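433aa long hypothetical phosphoribosylglycinamide formyl transferase (Pyrococcus horikoshii, PDB 2DWC) is probably an ATP-grasp enzyme related to PurT and binds adenosine-5'-diphosphate. Local coordinates at residues I225-Q237 / W246-Y260. Residues are numbered along the deposited sequence; the frame is centred on the assembly and turned at random.
Sequences IVTTFPKPVGHYQ and WQPAEISEKAEREVY
In the ATP-grasp domain, within the hairpin of strands 225-238 and 241-247, Gly234 and Trp246 form an antiparallel hydrogen-bonded pair well away from the turn, and the chain then leaves the second strand through a loop into helix 253-270, which packs against the first strand. Trp246 N donates to Gly234 O at 2.9 Å, while the return bond from Gly234 N to Trp246 O is weak. The indole lies flat over the backbone: Gly234 CA sits 3.9 Å from the centroid of its five-membered ring, and His235 CA lies over the six-membered ring. Farther along the same strand Gln237 touches ADP. With chi1 at 53°, Trp246 CG stands between its own N and carbonyl carbon, which turns the indole over the partner strand. Glycine suits this spot because, with no side chain, it lets the indole face come down on its CA.

Beyond the pair, a cis peptide bond precedes Pro248, and Ala249 N reaches Pro232 O at 3.0 Å from above the carbonyl plane. Gln247, extended beyond CG, gives a nearly straight bond (165°) from NE2 to Lys231 O at 2.8 Å; its OE1 is taken by Ser306. The ring of Pro232 wedges between loop and helix, meeting Ala249 CB, Ile251 CD1 and Val259 CG1, rigid and apolar where the strand is interrupted.

On the helix, Glu256 OE2 forms a salt bridge with Lys231 NZ at 2.7 Å, met on its syn side and 25° out of the carboxylate plane, and accepts Tyr260 OH on its anti lone pair. The Tyr260 ring passes obliquely beside Phe229; Phe229 CB comes within 3.8 Å of Tyr260 CD2, and a water donates to both Tyr260 OH and Phe229 O.

One carboxylate oxygen thus gathers two donors, which would probably favour the ionised form of Glu256 and fix the phenol's direction, tying helix to strand.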
# COMPACT_ATOMS: atom_id res chain seq x y z
N ILE B 225 -19.69 -19.54 -3.62
CA ILE B 225 -19.61 -18.26 -2.95
C ILE B 225 -19.79 -18.37 -1.44
O ILE B 225 -20.70 -19.08 -0.95
CB ILE B 225 -20.65 -17.30 -3.53
CG1 ILE B 225 -20.37 -17.14 -5.02
CG2 ILE B 225 -20.64 -15.96 -2.76
CD1 ILE B 225 -21.46 -16.35 -5.72
N VAL B 226 -18.89 -17.74 -0.70
CA VAL B 226 -19.00 -17.69 0.77
C VAL B 226 -18.93 -16.24 1.24
O VAL B 226 -18.63 -15.33 0.45
CB VAL B 226 -17.85 -18.50 1.47
CG1 VAL B 226 -17.95 -19.95 1.09
CG2 VAL B 226 -16.50 -17.97 1.05
N THR B 227 -19.23 -16.01 2.52
CA THR B 227 -19.19 -14.65 3.05
C THR B 227 -18.25 -14.67 4.26
O THR B 227 -18.38 -15.53 5.15
CB THR B 227 -20.60 -14.20 3.48
OG1 THR B 227 -21.52 -14.45 2.41
CG2 THR B 227 -20.61 -12.70 3.87
N THR B 228 -17.32 -13.71 4.31
CA THR B 228 -16.31 -13.65 5.36
C THR B 228 -16.46 -12.36 6.12
O THR B 228 -16.77 -11.30 5.56
CB THR B 228 -14.90 -13.80 4.73
OG1 THR B 228 -14.87 -15.07 4.11
CG2 THR B 228 -13.77 -13.72 5.76
N PHE B 229 -16.26 -12.46 7.44
CA PHE B 229 -16.51 -11.35 8.32
C PHE B 229 -15.37 -10.78 9.11
O PHE B 229 -14.83 -11.44 10.04
CB PHE B 229 -17.59 -11.75 9.34
CG PHE B 229 -18.91 -12.11 8.70
CD1 PHE B 229 -19.14 -13.40 8.24
CD2 PHE B 229 -19.86 -11.13 8.50
CE1 PHE B 229 -20.33 -13.71 7.57
CE2 PHE B 229 -21.05 -11.41 7.83
CZ PHE B 229 -21.28 -12.71 7.36
N PRO B 230 -14.96 -9.53 8.78
CA PRO B 230 -13.87 -8.88 9.53
C PRO B 230 -14.45 -8.49 10.91
O PRO B 230 -15.68 -8.51 11.12
CB PRO B 230 -13.57 -7.59 8.74
CG PRO B 230 -13.98 -7.95 7.32
CD PRO B 230 -15.26 -8.81 7.52
N LYS B 231 -13.59 -8.07 11.83
CA LYS B 231 -14.10 -7.61 13.11
C LYS B 231 -14.92 -6.33 12.88
O LYS B 231 -14.61 -5.52 12.00
CB LYS B 231 -12.94 -7.31 14.07
CG LYS B 231 -12.28 -8.55 14.60
CD LYS B 231 -13.19 -9.06 15.75
CE LYS B 231 -12.57 -10.20 16.50
NZ LYS B 231 -13.43 -10.48 17.71
N PRO B 232 -16.00 -6.12 13.65
CA PRO B 232 -16.82 -4.91 13.49
C PRO B 232 -15.96 -3.62 13.64
O PRO B 232 -15.00 -3.59 14.43
CB PRO B 232 -17.85 -5.02 14.64
CG PRO B 232 -17.99 -6.50 14.83
CD PRO B 232 -16.56 -7.02 14.67
N VAL B 233 -16.32 -2.58 12.91
CA VAL B 233 -15.60 -1.32 12.96
C VAL B 233 -16.47 -0.30 13.68
O VAL B 233 -17.58 -0.01 13.24
CB VAL B 233 -15.28 -0.80 11.49
CG1 VAL B 233 -14.92 0.69 11.48
CG2 VAL B 233 -14.15 -1.64 10.92
N GLY B 234 -15.99 0.25 14.79
CA GLY B 234 -16.79 1.27 15.43
C GLY B 234 -16.56 2.65 14.80
O GLY B 234 -15.50 2.89 14.20
N HIS B 235 -17.53 3.56 14.92
CA HIS B 235 -17.32 4.92 14.39
C HIS B 235 -18.32 5.91 14.94
O HIS B 235 -19.30 5.53 15.57
CB HIS B 235 -17.41 4.93 12.85
CG HIS B 235 -18.72 4.45 12.31
ND1 HIS B 235 -19.77 5.30 12.03
CD2 HIS B 235 -19.14 3.20 11.96
CE1 HIS B 235 -20.78 4.60 11.53
NE2 HIS B 235 -20.42 3.33 11.47
N TYR B 236 -18.09 7.20 14.70
CA TYR B 236 -19.05 8.18 15.15
C TYR B 236 -19.35 9.19 14.04
O TYR B 236 -18.43 9.84 13.50
CB TYR B 236 -18.59 8.81 16.47
CG TYR B 236 -17.47 9.81 16.38
CD1 TYR B 236 -17.72 11.13 15.98
CD2 TYR B 236 -16.17 9.46 16.71
CE1 TYR B 236 -16.70 12.08 15.91
CE2 TYR B 236 -15.13 10.40 16.64
CZ TYR B 236 -15.40 11.71 16.23
OH TYR B 236 -14.38 12.64 16.16
N GLN B 237 -20.64 9.28 13.69
CA GLN B 237 -21.15 10.15 12.63
C GLN B 237 -21.54 11.55 13.10
O GLN B 237 -22.53 11.71 13.83
CB GLN B 237 -22.38 9.50 11.98
CG GLN B 237 -22.07 8.35 11.03
CD GLN B 237 -21.76 8.81 9.62
OE1 GLN B 237 -20.86 8.27 8.96
NE2 GLN B 237 -22.51 9.80 9.13
N TRP B 246 -12.64 2.86 14.11
CA TRP B 246 -11.61 2.08 14.75
C TRP B 246 -12.00 0.63 14.68
O TRP B 246 -13.18 0.31 14.49
CB TRP B 246 -11.43 2.51 16.25
CG TRP B 246 -12.75 2.50 17.05
CD1 TRP B 246 -13.30 1.44 17.76
CD2 TRP B 246 -13.67 3.57 17.14
NE1 TRP B 246 -14.54 1.83 18.28
CE2 TRP B 246 -14.78 3.13 17.91
CE3 TRP B 246 -13.67 4.89 16.65
CZ2 TRP B 246 -15.88 3.97 18.19
CZ3 TRP B 246 -14.76 5.72 16.93
CH2 TRP B 246 -15.85 5.25 17.70
N GLN B 247 -11.02 -0.24 14.86
CA GLN B 247 -11.30 -1.69 14.84
C GLN B 247 -10.43 -2.31 15.91
O GLN B 247 -9.26 -1.98 16.02
CB GLN B 247 -10.93 -2.30 13.48
CG GLN B 247 -11.50 -3.72 13.26
CD GLN B 247 -11.03 -4.33 11.93
OE1 GLN B 247 -9.84 -4.27 11.61
NE2 GLN B 247 -11.95 -4.97 11.19
N PRO B 248 -10.97 -3.22 16.74
CA PRO B 248 -12.36 -3.70 16.73
C PRO B 248 -13.26 -2.84 17.60
O PRO B 248 -12.79 -2.14 18.52
CB PRO B 248 -12.23 -5.12 17.29
CG PRO B 248 -11.15 -4.94 18.42
CD PRO B 248 -10.16 -3.89 17.78
N ALA B 249 -14.54 -2.84 17.30
CA ALA B 249 -15.50 -2.09 18.11
C ALA B 249 -15.53 -2.77 19.50
O ALA B 249 -15.45 -3.98 19.60
CB ALA B 249 -16.88 -2.17 17.46
N GLU B 250 -15.65 -1.98 20.55
CA GLU B 250 -15.66 -2.54 21.90
C GLU B 250 -17.08 -2.91 22.29
O GLU B 250 -17.75 -2.16 23.02
CB GLU B 250 -15.04 -1.54 22.86
CG GLU B 250 -13.54 -1.33 22.58
CD GLU B 250 -12.86 -0.41 23.61
OE1 GLU B 250 -13.12 0.81 23.59
OE2 GLU B 250 -12.08 -0.94 24.44
N ILE B 251 -17.54 -4.03 21.76
CA ILE B 251 -18.88 -4.54 22.01
C ILE B 251 -18.79 -5.97 22.55
O ILE B 251 -17.76 -6.63 22.42
CB ILE B 251 -19.76 -4.52 20.71
CG1 ILE B 251 -19.16 -5.48 19.66
CG2 ILE B 251 -19.88 -3.08 20.20
CD1 ILE B 251 -20.02 -5.62 18.37
N SER B 252 -19.88 -6.44 23.16
CA SER B 252 -19.88 -7.79 23.72
C SER B 252 -19.75 -8.86 22.66
O SER B 252 -20.06 -8.64 21.48
CB SER B 252 -21.16 -8.06 24.52
OG SER B 252 -22.30 -8.01 23.68
N GLU B 253 -19.29 -10.02 23.10
CA GLU B 253 -19.13 -11.16 22.23
C GLU B 253 -20.51 -11.55 21.69
O GLU B 253 -20.63 -11.98 20.54
CB GLU B 253 -18.49 -12.30 23.00
CG GLU B 253 -17.63 -13.16 22.11
CD GLU B 253 -16.64 -13.99 22.89
OE1 GLU B 253 -15.92 -13.42 23.74
OE2 GLU B 253 -16.58 -15.21 22.64
N LYS B 254 -21.55 -11.39 22.51
CA LYS B 254 -22.90 -11.70 22.04
C LYS B 254 -23.32 -10.73 20.94
O LYS B 254 -23.87 -11.13 19.91
CB LYS B 254 -23.93 -11.62 23.18
CG LYS B 254 -23.90 -12.83 24.08
CD LYS B 254 -25.14 -12.93 24.96
CE LYS B 254 -25.01 -14.15 25.89
NZ LYS B 254 -26.28 -14.43 26.64
N ALA B 255 -23.07 -9.45 21.16
CA ALA B 255 -23.43 -8.44 20.17
C ALA B 255 -22.63 -8.71 18.89
O ALA B 255 -23.15 -8.58 17.78
CB ALA B 255 -23.12 -7.04 20.69
N GLU B 256 -21.36 -9.07 19.05
CA GLU B 256 -20.50 -9.33 17.90
C GLU B 256 -21.07 -10.44 17.04
O GLU B 256 -21.12 -10.34 15.81
CB GLU B 256 -19.08 -9.68 18.35
CG GLU B 256 -18.13 -9.98 17.20
CD GLU B 256 -16.78 -10.40 17.68
OE1 GLU B 256 -16.55 -10.34 18.90
OE2 GLU B 256 -15.95 -10.82 16.85
N ARG B 257 -21.52 -11.53 17.67
CA ARG B 257 -22.08 -12.61 16.87
C ARG B 257 -23.41 -12.20 16.21
O ARG B 257 -23.76 -12.70 15.13
CB ARG B 257 -22.29 -13.87 17.72
CG ARG B 257 -21.01 -14.35 18.39
CD ARG B 257 -21.11 -15.79 18.92
NE ARG B 257 -20.96 -16.75 17.82
CZ ARG B 257 -21.96 -17.41 17.24
NH1 ARG B 257 -23.22 -17.25 17.64
NH2 ARG B 257 -21.69 -18.22 16.22
N GLU B 258 -24.16 -11.34 16.87
CA GLU B 258 -25.44 -10.89 16.30
C GLU B 258 -25.13 -9.97 15.10
O GLU B 258 -25.86 -9.95 14.10
CB GLU B 258 -26.23 -10.12 17.36
CG GLU B 258 -27.56 -9.57 16.92
CD GLU B 258 -28.64 -10.65 16.73
OE1 GLU B 258 -29.81 -10.26 16.54
OE2 GLU B 258 -28.33 -11.87 16.76
N VAL B 259 -24.04 -9.21 15.21
CA VAL B 259 -23.63 -8.32 14.09
C VAL B 259 -23.36 -9.20 12.88
O VAL B 259 -23.84 -8.93 11.78
CB VAL B 259 -22.36 -7.50 14.48
CG1 VAL B 259 -21.66 -6.92 13.22
CG2 VAL B 259 -22.76 -6.37 15.42
N TYR B 260 -22.62 -10.29 13.07
CA TYR B 260 -22.33 -11.20 11.95
C TYR B 260 -23.62 -11.84 11.43
O TYR B 260 -23.81 -11.96 10.23
CB TYR B 260 -21.37 -12.34 12.35
CG TYR B 260 -20.02 -11.88 12.88
CD1 TYR B 260 -19.31 -12.64 13.82
CD2 TYR B 260 -19.45 -10.67 12.45
CE1 TYR B 260 -18.09 -12.20 14.32
CE2 TYR B 260 -18.22 -10.22 12.95
CZ TYR B 260 -17.55 -10.97 13.88
OH TYR B 260 -16.37 -10.48 14.40
O HOH W 1 -14.15 -11.29 12.71